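Local coordinates for cutm, flavoprotein of carbon monoxide dehydrogenase (Hydrogenophaga pseudoflava, PDB 1FFV) that probably carries electrons, through its bound FAD, as the flavoprotein subunit of the molybdenum-containing carbon monoxide dehydrogenase, at residues 131-135 against 172-176; 150-156 against 221-225; 194-200 against 213-219. One frame throughout, in Å; residues are numbered along the deposited sequence.

Contact 1 of 3, residues 131-135 against 172-176; sequences AVEAH and VPAFA
Val132 meets Val172 and Phe175 in the apolar part of this contact. Its CB packs on Val172 CG2 at 3.9 Å, while its CG1 comes in near the plane of the Phe175 ring and touches the edge at CE1, 3.8 Å away. CG1 stands anti to the carbonyl carbon (chi1 -61°), and this directs that methyl to the ring and leaves CG2 to lie over Val172. Ala134, small enough to let the two backbones come close, sets CB against Val172 CB at 4.0 Å. Leu93 of helix 92-97 packs on both Val132 and Phe175.

The polar part runs through the main chain, without a direct hydrogen bond. One water donates to Val132 O and to Pro173 O, each at 2.7 Å, and the ring of Pro173 lies beside the same Val132 carbonyl, its CG 3.6 Å from that oxygen. Glu133, with positive phi, ends helix 125-131 in a Schellman motif; its carboxylate turns to a salt bridge with Arg213.

Branched and aromatic side chains thus hold the helix C-terminus against the end of strand 166-173, and a water serves two carbonyls that cannot bond to each other.

Contact 2 of 3, residues 150-156 against 221-225; sequences DGFFLGT and PTALR
Thr222 packs tightly against the backbone at Gly155, its methyl CG2 lying 3.3 Å from Gly155 CA. With CG2 anti to the carbonyl carbon, the methyl is directed at the main chain of Gly155, where a side chain would have pointed away from Thr222. Beside it, Phe153 CB approaches Thr222 CB at 4.2 Å, and the Phe153 ring takes Phe152 CD2 over one face, 3.6 Å above its plane. Pro126 and Ser129 of helix 125-131 also touch Phe153. Leu154 and Gly155 form a classic beta bulge opposite Met158, in the small antiparallel pair of strands 153-155 and 158-159. The contact joins the FAD-binding part of the chain to the short edge strand 224-225 of the C-terminal sheet.

The other end is looser and more polar. Arg225, extended from CG to NE, crosses Asp150 at about a right angle and gives NH1 to OD2 at 3.0 Å. This salt bridge is bent, 139° at the hydrogen, and OD2 is met from above the carboxylate plane, which stands 86° to the guanidinium. An asparagine in place of Asp150 would probably leave NH1 without its charged mate here, although Glu230 would still hold NH2. Between the two ends, a water donates to Phe153 O at 3.0 Å and has a weak, longer link to Thr222 OG1.

Contact 3 of 3, residues 194-200 against 213-219; sequences ATAGCAV and RIALTNV
Cys198 and Ile214 bring their side chains together on one face of the sheet, with SG 4.0 Å from Ile214 CG2. Both atoms stand anti to their own backbone N (chi1 172° for the cysteine), so each leans along its strand toward the other. SG also touches Leu216 CD2, at 4.2 Å, and Val200 lays CG2 alongside Ile214 CG1 at the same separation. This face is roofed by helix 264-285, whose Ala278 touches Cys198 and Val200 and whose Val275 touches Leu216; buried, medium-sized apolar groups suit it.

The opposite face carries smaller groups. Ala199 and Ala215 oppose one another with only methyls, and helix 125-131 packs there, Leu128 and Ala131 on Ala199 and Ala127 on Ala215. Gly197 faces Thr217 with no side chain of its own; a CB there would sit tight against Thr217 CB. Thr217 OG1 is hydrogen-bonded to Tyr183 OH of strand 180-186.

These strands, 196-205 and 208-217, form an antiparallel beta hairpin at the centre of the C-terminal four-stranded sheet. Gly197 with Thr217 and Ala199 with Ala215 are hydrogen-bonded pairs, alternating with the non-hydrogen-bonded pairs Cys198-Leu216 and Val200-Ile214. Ala199 N reaches Ala215 O at 2.8 Å, and Ala215 N returns to Ala199 O.

Past the strand end, Asn218 turns back with positive phi and spans the gap by its amide: ND2 donates to Ala194 O at 2.8 Å, almost straight at 177° and in the amide plane. Alongside, Ala196 CB rests on Val219 CG1 at 4.0 Å, and a water lies within bonding distance of Thr195 O, 2.8 Å away.

How the contacts relate
Contact 1 closes before contact 3 opens along the chain, contact 3 is nested within the loop that contact 2 closes, and contacts 1 and 2 interleave. Contact 2 reaches the sheet of contact 3 through strand 224-225, the neighbour of 208-217; their centres lie about 12 Å apart. Contact 1 belongs to the FAD-binding part, its centre about 17 Å from each of the others. Helix 125-131 ties all three together: contact 1 holds its C-terminal end, and its side touches residues of contacts 2 and 3. The Glu133-Arg213 salt bridge joins contacts 1 and 3 directly, so the flavin-binding and C-terminal parts are linked at several points around that helix.

Contact 1 of 3, residues 131-135 against 172-176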
ATOM      1  N   ALA C 131     -15.057 -27.942  52.409  1.00 26.06           N
ATOM      2  CA  ALA C 131     -15.958 -29.082  52.335  1.00 26.30           C
ATOM      3  C   ALA C 131     -15.228 -30.436  52.319  1.00 26.45           C
ATOM      4  O   ALA C 131     -15.695 -31.403  52.928  1.00 26.42           O
ATOM      5  CB  ALA C 131     -16.859 -28.954  51.119  1.00 25.94           C
ATOM      6  N   VAL C 132     -14.100 -30.510  51.612  1.00 26.59           N
ATOM      7  CA  VAL C 132     -13.329 -31.754  51.527  1.00 26.78           C
ATOM      8  C   VAL C 132     -12.318 -31.922  52.666  1.00 26.87           C
ATOM      9  O   VAL C 132     -11.615 -32.927  52.734  1.00 26.56           O
ATOM     10  CB  VAL C 132     -12.603 -31.909  50.155  1.00 27.15           C
ATOM     11  CG1 VAL C 132     -13.621 -31.934  49.017  1.00 26.65           C
ATOM     12  CG2 VAL C 132     -11.584 -30.788  49.947  1.00 26.54           C
ATOM     13  N   GLU C 133     -12.245 -30.920  53.540  1.00 27.44           N
ATOM     14  CA  GLU C 133     -11.360 -30.924  54.707  1.00 28.09           C
ATOM     15  C   GLU C 133      -9.880 -30.938  54.353  1.00 28.04           C
ATOM     16  O   GLU C 133      -9.069 -31.584  55.023  1.00 28.31           O
ATOM     17  CB  GLU C 133     -11.696 -32.106  55.624  1.00 28.61           C
ATOM     18  CG  GLU C 133     -13.107 -32.087  56.165  1.00 29.36           C
ATOM     19  CD  GLU C 133     -13.424 -33.313  56.998  1.00 30.53           C
ATOM     20  OE1 GLU C 133     -13.094 -33.323  58.201  1.00 31.20           O
ATOM     21  OE2 GLU C 133     -14.001 -34.273  56.458  1.00 30.94           O
ATOM     22  N   ALA C 134      -9.527 -30.187  53.317  1.00 27.84           N
ATOM     23  CA  ALA C 134      -8.151 -30.113  52.863  1.00 27.38           C
ATOM     24  C   ALA C 134      -7.227 -29.415  53.851  1.00 27.26           C
ATOM     25  O   ALA C 134      -7.667 -28.739  54.781  1.00 26.94           O
ATOM     26  CB  ALA C 134      -8.093 -29.405  51.525  1.00 27.36           C
ATOM     27  N   HIS C 135      -5.937 -29.629  53.652  1.00 27.01           N
ATOM     28  CA  HIS C 135      -4.903 -29.007  54.459  1.00 27.06           C
ATOM     29  C   HIS C 135      -3.842 -28.546  53.470  1.00 27.04           C
ATOM     30  O   HIS C 135      -3.624 -29.180  52.438  1.00 26.44           O
ATOM     31  CB  HIS C 135      -4.321 -29.991  55.470  1.00 27.67           C
ATOM     32  CG  HIS C 135      -5.231 -30.278  56.623  1.00 27.77           C
ATOM     33  ND1 HIS C 135      -6.321 -31.116  56.523  1.00 28.63           N
ATOM     34  CD2 HIS C 135      -5.213 -29.835  57.902  1.00 27.80           C
ATOM     35  CE1 HIS C 135      -6.936 -31.178  57.690  1.00 28.42           C
ATOM     36  NE2 HIS C 135      -6.282 -30.411  58.544  1.00 28.63           N
ATOM     37  N   VAL C 172      -5.695 -33.700  50.829  1.00 29.43           N
ATOM     38  CA  VAL C 172      -7.085 -33.923  51.173  1.00 29.07           C
ATOM     39  C   VAL C 172      -7.399 -35.404  51.333  1.00 29.13           C
ATOM     40  O   VAL C 172      -6.897 -36.244  50.582  1.00 28.53           O
ATOM     41  CB  VAL C 172      -8.063 -33.196  50.170  1.00 28.68           C
ATOM     42  CG1 VAL C 172      -7.371 -32.868  48.868  1.00 28.03           C
ATOM     43  CG2 VAL C 172      -9.320 -34.010  49.928  1.00 27.68           C
ATOM     44  N   PRO C 173      -8.145 -35.751  52.400  1.00 29.33           N
ATOM     45  CA  PRO C 173      -8.506 -37.150  52.639  1.00 29.29           C
ATOM     46  C   PRO C 173      -9.389 -37.696  51.528  1.00 29.36           C
ATOM     47  O   PRO C 173     -10.307 -37.024  51.062  1.00 29.65           O
ATOM     48  CB  PRO C 173      -9.235 -37.096  53.988  1.00 28.96           C
ATOM     49  CG  PRO C 173      -9.706 -35.686  54.098  1.00 29.38           C
ATOM     50  CD  PRO C 173      -8.561 -34.899  53.528  1.00 29.27           C
ATOM     51  N   ALA C 174      -9.054 -38.885  51.049  1.00 29.31           N
ATOM     52  CA  ALA C 174      -9.831 -39.519  49.995  1.00 29.55           C
ATOM     53  C   ALA C 174     -11.240 -39.768  50.512  1.00 29.92           C
ATOM     54  O   ALA C 174     -11.435 -40.089  51.687  1.00 30.10           O
ATOM     55  CB  ALA C 174      -9.181 -40.834  49.578  1.00 28.88           C
ATOM     56  N   PHE C 175     -12.225 -39.559  49.647  1.00 30.38           N
ATOM     57  CA  PHE C 175     -13.614 -39.774  50.016  1.00 30.93           C
ATOM     58  C   PHE C 175     -13.793 -41.231  50.410  1.00 31.68           C
ATOM     59  O   PHE C 175     -13.308 -42.132  49.718  1.00 31.56           O
ATOM     60  CB  PHE C 175     -14.542 -39.487  48.826  1.00 30.51           C
ATOM     61  CG  PHE C 175     -14.818 -38.025  48.587  1.00 30.35           C
ATOM     62  CD1 PHE C 175     -14.129 -37.032  49.286  1.00 30.03           C
ATOM     63  CD2 PHE C 175     -15.773 -37.642  47.645  1.00 29.53           C
ATOM     64  CE1 PHE C 175     -14.391 -35.684  49.044  1.00 30.06           C
ATOM     65  CE2 PHE C 175     -16.038 -36.301  47.400  1.00 29.43           C
ATOM     66  CZ  PHE C 175     -15.347 -35.319  48.098  1.00 29.72           C
ATOM     67  N   ALA C 176     -14.458 -41.463  51.534  1.00 32.74           N
ATOM     68  CA  ALA C 176     -14.726 -42.826  51.966  1.00 33.71           C
ATOM     69  C   ALA C 176     -15.815 -43.339  51.019  1.00 34.42           C
ATOM     70  O   ALA C 176     -16.643 -42.554  50.546  1.00 34.31           O
ATOM     71  CB  ALA C 176     -15.213 -42.842  53.409  1.00 33.18           C
TER
HETATM   72  O   HOH W   1     -12.284 -35.310  51.584  1.00 27.94           O

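Contact 2 of 3, residues 150-156 against 221-225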
ATOM      1  N   ASP C 150     -10.108 -25.005  56.667  1.00 29.37           N
ATOM      2  CA  ASP C 150     -11.051 -24.418  57.616  1.00 29.84           C
ATOM      3  C   ASP C 150     -10.267 -23.625  58.661  1.00 29.47           C
ATOM      4  O   ASP C 150      -9.926 -24.135  59.719  1.00 29.68           O
ATOM      5  CB  ASP C 150     -11.876 -25.523  58.284  1.00 30.39           C
ATOM      6  CG  ASP C 150     -12.828 -24.991  59.336  1.00 30.96           C
ATOM      7  OD1 ASP C 150     -13.424 -23.919  59.113  1.00 32.00           O
ATOM      8  OD2 ASP C 150     -12.991 -25.643  60.390  1.00 31.24           O
ATOM      9  N   GLY C 151      -9.946 -22.385  58.328  1.00 29.71           N
ATOM     10  CA  GLY C 151      -9.183 -21.544  59.231  1.00 29.43           C
ATOM     11  C   GLY C 151      -8.108 -20.777  58.482  1.00 29.36           C
ATOM     12  O   GLY C 151      -7.481 -19.870  59.035  1.00 29.32           O
ATOM     13  N   PHE C 152      -7.939 -21.121  57.205  1.00 29.25           N
ATOM     14  CA  PHE C 152      -6.948 -20.506  56.325  1.00 29.52           C
ATOM     15  C   PHE C 152      -7.357 -19.134  55.780  1.00 29.92           C
ATOM     16  O   PHE C 152      -6.504 -18.290  55.496  1.00 29.65           O
ATOM     17  CB  PHE C 152      -6.681 -21.442  55.145  1.00 29.19           C
ATOM     18  CG  PHE C 152      -5.559 -20.998  54.249  1.00 29.93           C
ATOM     19  CD1 PHE C 152      -4.230 -21.108  54.662  1.00 29.76           C
ATOM     20  CD2 PHE C 152      -5.824 -20.503  52.974  1.00 29.48           C
ATOM     21  CE1 PHE C 152      -3.182 -20.730  53.812  1.00 29.78           C
ATOM     22  CE2 PHE C 152      -4.784 -20.125  52.119  1.00 29.25           C
ATOM     23  CZ  PHE C 152      -3.467 -20.239  52.537  1.00 29.43           C
ATOM     24  N   PHE C 153      -8.662 -18.922  55.636  1.00 30.14           N
ATOM     25  CA  PHE C 153      -9.192 -17.688  55.077  1.00 30.77           C
ATOM     26  C   PHE C 153      -9.546 -16.665  56.149  1.00 31.65           C
ATOM     27  O   PHE C 153     -10.476 -16.862  56.934  1.00 32.29           O
ATOM     28  CB  PHE C 153     -10.367 -18.043  54.166  1.00 29.77           C
ATOM     29  CG  PHE C 153     -10.034 -19.136  53.174  1.00 29.12           C
ATOM     30  CD1 PHE C 153      -9.222 -18.870  52.070  1.00 28.63           C
ATOM     31  CD2 PHE C 153     -10.470 -20.449  53.383  1.00 28.50           C
ATOM     32  CE1 PHE C 153      -8.844 -19.894  51.188  1.00 28.37           C
ATOM     33  CE2 PHE C 153     -10.100 -21.485  52.509  1.00 27.86           C
ATOM     34  CZ  PHE C 153      -9.284 -21.207  51.412  1.00 28.21           C
ATOM     35  N   LEU C 154      -8.772 -15.579  56.177  1.00 32.60           N
ATOM     36  CA  LEU C 154      -8.918 -14.512  57.170  1.00 33.16           C
ATOM     37  C   LEU C 154      -9.740 -13.309  56.736  1.00 33.40           C
ATOM     38  O   LEU C 154     -10.446 -12.699  57.547  1.00 33.49           O
ATOM     39  CB  LEU C 154      -7.538 -14.025  57.611  1.00 33.41           C
ATOM     40  CG  LEU C 154      -6.561 -15.073  58.153  1.00 33.86           C
ATOM     41  CD1 LEU C 154      -5.375 -14.331  58.750  1.00 34.00           C
ATOM     42  CD2 LEU C 154      -7.217 -15.973  59.211  1.00 33.65           C
ATOM     43  N   GLY C 155      -9.605 -12.944  55.467  1.00 33.62           N
ATOM     44  CA  GLY C 155     -10.341 -11.813  54.936  1.00 34.11           C
ATOM     45  C   GLY C 155     -10.257 -11.812  53.428  1.00 34.59           C
ATOM     46  O   GLY C 155      -9.699 -12.738  52.834  1.00 34.74           O
ATOM     47  N   THR C 156     -10.800 -10.770  52.811  1.00 34.99           N
ATOM     48  CA  THR C 156     -10.784 -10.641  51.364  1.00 35.59           C
ATOM     49  C   THR C 156      -9.335 -10.469  50.919  1.00 35.88           C
ATOM     50  O   THR C 156      -8.675  -9.496  51.290  1.00 35.57           O
ATOM     51  CB  THR C 156     -11.646  -9.441  50.913  1.00 35.72           C
ATOM     52  OG1 THR C 156     -12.954  -9.571  51.477  1.00 36.46           O
ATOM     53  CG2 THR C 156     -11.782  -9.403  49.398  1.00 35.84           C
ATOM     54  N   PRO C 221     -17.011 -11.791  53.292  1.00 30.15           N
ATOM     55  CA  PRO C 221     -15.665 -11.386  52.869  1.00 30.31           C
ATOM     56  C   PRO C 221     -14.702 -12.558  52.630  1.00 30.74           C
ATOM     57  O   PRO C 221     -13.612 -12.373  52.077  1.00 30.94           O
ATOM     58  CB  PRO C 221     -15.201 -10.502  54.025  1.00 30.47           C
ATOM     59  CG  PRO C 221     -16.484  -9.890  54.524  1.00 30.35           C
ATOM     60  CD  PRO C 221     -17.406 -11.088  54.528  1.00 30.52           C
ATOM     61  N   THR C 222     -15.116 -13.759  53.036  1.00 30.50           N
ATOM     62  CA  THR C 222     -14.318 -14.974  52.878  1.00 30.27           C
ATOM     63  C   THR C 222     -15.265 -16.143  52.655  1.00 30.07           C
ATOM     64  O   THR C 222     -16.473 -16.019  52.866  1.00 29.84           O
ATOM     65  CB  THR C 222     -13.520 -15.319  54.175  1.00 30.50           C
ATOM     66  OG1 THR C 222     -14.430 -15.655  55.237  1.00 30.58           O
ATOM     67  CG2 THR C 222     -12.676 -14.145  54.619  1.00 30.77           C
ATOM     68  N   ALA C 223     -14.713 -17.276  52.235  1.00 29.58           N
ATOM     69  CA  ALA C 223     -15.514 -18.474  52.059  1.00 29.58           C
ATOM     70  C   ALA C 223     -15.880 -18.855  53.489  1.00 29.95           C
ATOM     71  O   ALA C 223     -15.090 -18.641  54.411  1.00 29.80           O
ATOM     72  CB  ALA C 223     -14.693 -19.567  51.420  1.00 29.18           C
ATOM     73  N   LEU C 224     -17.062 -19.424  53.686  1.00 30.21           N
ATOM     74  CA  LEU C 224     -17.472 -19.767  55.035  1.00 30.27           C
ATOM     75  C   LEU C 224     -17.933 -21.192  55.240  1.00 30.61           C
ATOM     76  O   LEU C 224     -18.640 -21.761  54.402  1.00 30.65           O
ATOM     77  CB  LEU C 224     -18.615 -18.854  55.485  1.00 30.36           C
ATOM     78  CG  LEU C 224     -18.496 -17.330  55.462  1.00 30.81           C
ATOM     79  CD1 LEU C 224     -19.809 -16.745  55.954  1.00 30.29           C
ATOM     80  CD2 LEU C 224     -17.342 -16.848  56.340  1.00 30.86           C
ATOM     81  N   ARG C 225     -17.526 -21.766  56.369  1.00 30.78           N
ATOM     82  CA  ARG C 225     -17.984 -23.097  56.738  1.00 30.57           C
ATOM     83  C   ARG C 225     -19.262 -22.792  57.516  1.00 30.30           C
ATOM     84  O   ARG C 225     -19.337 -21.773  58.212  1.00 29.91           O
ATOM     85  CB  ARG C 225     -16.988 -23.800  57.654  1.00 30.54           C
ATOM     86  CG  ARG C 225     -17.468 -25.167  58.086  1.00 31.11           C
ATOM     87  CD  ARG C 225     -16.468 -25.857  58.979  1.00 31.51           C
ATOM     88  NE  ARG C 225     -16.952 -27.169  59.407  1.00 31.78           N
ATOM     89  CZ  ARG C 225     -16.379 -27.905  60.353  1.00 31.67           C
ATOM     90  NH1 ARG C 225     -15.296 -27.458  60.979  1.00 31.25           N
ATOM     91  NH2 ARG C 225     -16.883 -29.093  60.664  1.00 31.52           N
TER
HETATM   92  O   HOH W   2     -13.185 -16.475  58.273  1.00 35.68           O

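Contact 3 of 3, residues 194-200 against 213-219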
ATOM      1  N   ALA C 194     -19.375 -16.905  41.007  1.00 31.62           N
ATOM      2  CA  ALA C 194     -20.681 -17.190  41.567  1.00 31.13           C
ATOM      3  C   ALA C 194     -21.341 -15.992  42.231  1.00 30.96           C
ATOM      4  O   ALA C 194     -20.662 -15.125  42.793  1.00 31.05           O
ATOM      5  CB  ALA C 194     -20.569 -18.321  42.575  1.00 30.85           C
ATOM      6  N   THR C 195     -22.663 -15.919  42.095  1.00 29.92           N
ATOM      7  CA  THR C 195     -23.442 -14.890  42.767  1.00 29.32           C
ATOM      8  C   THR C 195     -23.564 -15.450  44.195  1.00 28.77           C
ATOM      9  O   THR C 195     -23.591 -14.715  45.179  1.00 28.79           O
ATOM     10  CB  THR C 195     -24.853 -14.754  42.152  1.00 29.53           C
ATOM     11  OG1 THR C 195     -24.746 -14.281  40.803  1.00 29.58           O
ATOM     12  CG2 THR C 195     -25.695 -13.780  42.958  1.00 28.84           C
ATOM     13  N   ALA C 196     -23.623 -16.776  44.273  1.00 27.71           N
ATOM     14  CA  ALA C 196     -23.707 -17.518  45.517  1.00 27.08           C
ATOM     15  C   ALA C 196     -23.414 -18.979  45.178  1.00 26.52           C
ATOM     16  O   ALA C 196     -23.749 -19.447  44.093  1.00 26.48           O
ATOM     17  CB  ALA C 196     -25.087 -17.381  46.129  1.00 26.71           C
ATOM     18  N   GLY C 197     -22.738 -19.679  46.076  1.00 26.18           N
ATOM     19  CA  GLY C 197     -22.436 -21.076  45.832  1.00 25.73           C
ATOM     20  C   GLY C 197     -22.346 -21.847  47.133  1.00 25.65           C
ATOM     21  O   GLY C 197     -22.130 -21.258  48.198  1.00 24.96           O
ATOM     22  N   CYS C 198     -22.542 -23.160  47.060  1.00 25.61           N
ATOM     23  CA  CYS C 198     -22.465 -24.002  48.244  1.00 26.01           C
ATOM     24  C   CYS C 198     -21.839 -25.349  47.945  1.00 26.53           C
ATOM     25  O   CYS C 198     -22.282 -26.077  47.049  1.00 26.69           O
ATOM     26  CB  CYS C 198     -23.839 -24.213  48.879  1.00 25.78           C
ATOM     27  SG  CYS C 198     -23.840 -25.455  50.231  1.00 26.15           S
ATOM     28  N   ALA C 199     -20.784 -25.659  48.694  1.00 26.76           N
ATOM     29  CA  ALA C 199     -20.075 -26.926  48.567  1.00 27.06           C
ATOM     30  C   ALA C 199     -20.502 -27.815  49.732  1.00 27.38           C
ATOM     31  O   ALA C 199     -20.590 -27.356  50.875  1.00 26.36           O
ATOM     32  CB  ALA C 199     -18.565 -26.695  48.600  1.00 26.91           C
ATOM     33  N   VAL C 200     -20.777 -29.082  49.426  1.00 28.32           N
ATOM     34  CA  VAL C 200     -21.200 -30.054  50.428  1.00 29.24           C
ATOM     35  C   VAL C 200     -20.562 -31.429  50.235  1.00 29.95           C
ATOM     36  O   VAL C 200     -20.415 -31.911  49.112  1.00 29.94           O
ATOM     37  CB  VAL C 200     -22.744 -30.270  50.386  1.00 29.36           C
ATOM     38  CG1 VAL C 200     -23.127 -31.547  51.143  1.00 29.28           C
ATOM     39  CG2 VAL C 200     -23.470 -29.087  50.995  1.00 29.14           C
ATOM     40  N   ARG C 213     -20.277 -31.590  55.859  1.00 29.69           N
ATOM     41  CA  ARG C 213     -19.432 -30.410  55.681  1.00 29.37           C
ATOM     42  C   ARG C 213     -20.188 -29.483  54.747  1.00 29.37           C
ATOM     43  O   ARG C 213     -20.513 -29.871  53.623  1.00 29.54           O
ATOM     44  CB  ARG C 213     -18.102 -30.747  54.999  1.00 29.48           C
ATOM     45  CG  ARG C 213     -16.911 -31.054  55.903  1.00 29.45           C
ATOM     46  CD  ARG C 213     -16.987 -30.457  57.292  1.00 29.71           C
ATOM     47  NE  ARG C 213     -16.012 -31.117  58.157  1.00 29.16           N
ATOM     48  CZ  ARG C 213     -16.322 -31.984  59.120  1.00 29.39           C
ATOM     49  NH1 ARG C 213     -17.592 -32.287  59.369  1.00 28.48           N
ATOM     50  NH2 ARG C 213     -15.355 -32.616  59.778  1.00 29.07           N
ATOM     51  N   ILE C 214     -20.459 -28.262  55.206  1.00 28.75           N
ATOM     52  CA  ILE C 214     -21.165 -27.276  54.396  1.00 28.10           C
ATOM     53  C   ILE C 214     -20.328 -26.003  54.318  1.00 28.26           C
ATOM     54  O   ILE C 214     -19.928 -25.460  55.348  1.00 28.21           O
ATOM     55  CB  ILE C 214     -22.551 -26.926  54.998  1.00 27.88           C
ATOM     56  CG1 ILE C 214     -23.417 -28.182  55.126  1.00 27.40           C
ATOM     57  CG2 ILE C 214     -23.259 -25.901  54.126  1.00 27.02           C
ATOM     58  CD1 ILE C 214     -24.711 -27.966  55.883  1.00 26.93           C
ATOM     59  N   ALA C 215     -20.063 -25.536  53.098  1.00 28.30           N
ATOM     60  CA  ALA C 215     -19.276 -24.325  52.882  1.00 28.21           C
ATOM     61  C   ALA C 215     -19.948 -23.408  51.852  1.00 28.66           C
ATOM     62  O   ALA C 215     -20.552 -23.878  50.880  1.00 28.35           O
ATOM     63  CB  ALA C 215     -17.854 -24.675  52.467  1.00 27.96           C
ATOM     64  N   LEU C 216     -19.794 -22.097  52.054  1.00 28.79           N
ATOM     65  CA  LEU C 216     -20.432 -21.088  51.217  1.00 28.42           C
ATOM     66  C   LEU C 216     -19.498 -20.179  50.415  1.00 28.69           C
ATOM     67  O   LEU C 216     -18.572 -19.580  50.974  1.00 28.83           O
ATOM     68  CB  LEU C 216     -21.324 -20.222  52.107  1.00 28.37           C
ATOM     69  CG  LEU C 216     -22.238 -20.943  53.102  1.00 27.98           C
ATOM     70  CD1 LEU C 216     -22.993 -19.933  53.943  1.00 27.24           C
ATOM     71  CD2 LEU C 216     -23.200 -21.854  52.355  1.00 27.52           C
ATOM     72  N   THR C 217     -19.807 -20.018  49.124  1.00 28.52           N
ATOM     73  CA  THR C 217     -19.023 -19.184  48.215  1.00 28.38           C
ATOM     74  C   THR C 217     -19.645 -17.821  47.906  1.00 28.21           C
ATOM     75  O   THR C 217     -20.827 -17.722  47.589  1.00 28.07           O
ATOM     76  CB  THR C 217     -18.785 -19.892  46.857  1.00 28.95           C
ATOM     77  OG1 THR C 217     -18.070 -21.113  47.065  1.00 28.94           O
ATOM     78  CG2 THR C 217     -17.985 -18.994  45.893  1.00 28.21           C
ATOM     79  N   ASN C 218     -18.807 -16.790  47.965  1.00 28.55           N
ATOM     80  CA  ASN C 218     -19.154 -15.402  47.668  1.00 29.12           C
ATOM     81  C   ASN C 218     -20.322 -14.749  48.410  1.00 29.45           C
ATOM     82  O   ASN C 218     -21.009 -13.884  47.857  1.00 29.20           O
ATOM     83  CB  ASN C 218     -19.332 -15.217  46.154  1.00 29.92           C
ATOM     84  CG  ASN C 218     -18.778 -13.882  45.659  1.00 30.84           C
ATOM     85  OD1 ASN C 218     -18.100 -13.182  46.413  1.00 31.06           O
ATOM     86  ND2 ASN C 218     -19.054 -13.534  44.405  1.00 30.28           N
ATOM     87  N   VAL C 219     -20.512 -15.112  49.676  1.00 29.32           N
ATOM     88  CA  VAL C 219     -21.601 -14.540  50.467  1.00 28.71           C
ATOM     89  C   VAL C 219     -21.120 -13.894  51.766  1.00 28.53           C
ATOM     90  O   VAL C 219     -21.902 -13.652  52.681  1.00 28.18           O
ATOM     91  CB  VAL C 219     -22.708 -15.588  50.742  1.00 28.28           C
ATOM     92  CG1 VAL C 219     -23.404 -15.951  49.447  1.00 28.01           C
ATOM     93  CG2 VAL C 219     -22.129 -16.822  51.386  1.00 27.90           C
TER
HETATM   94  O   HOH W   3     -21.702 -12.700  45.092  1.00 40.96           O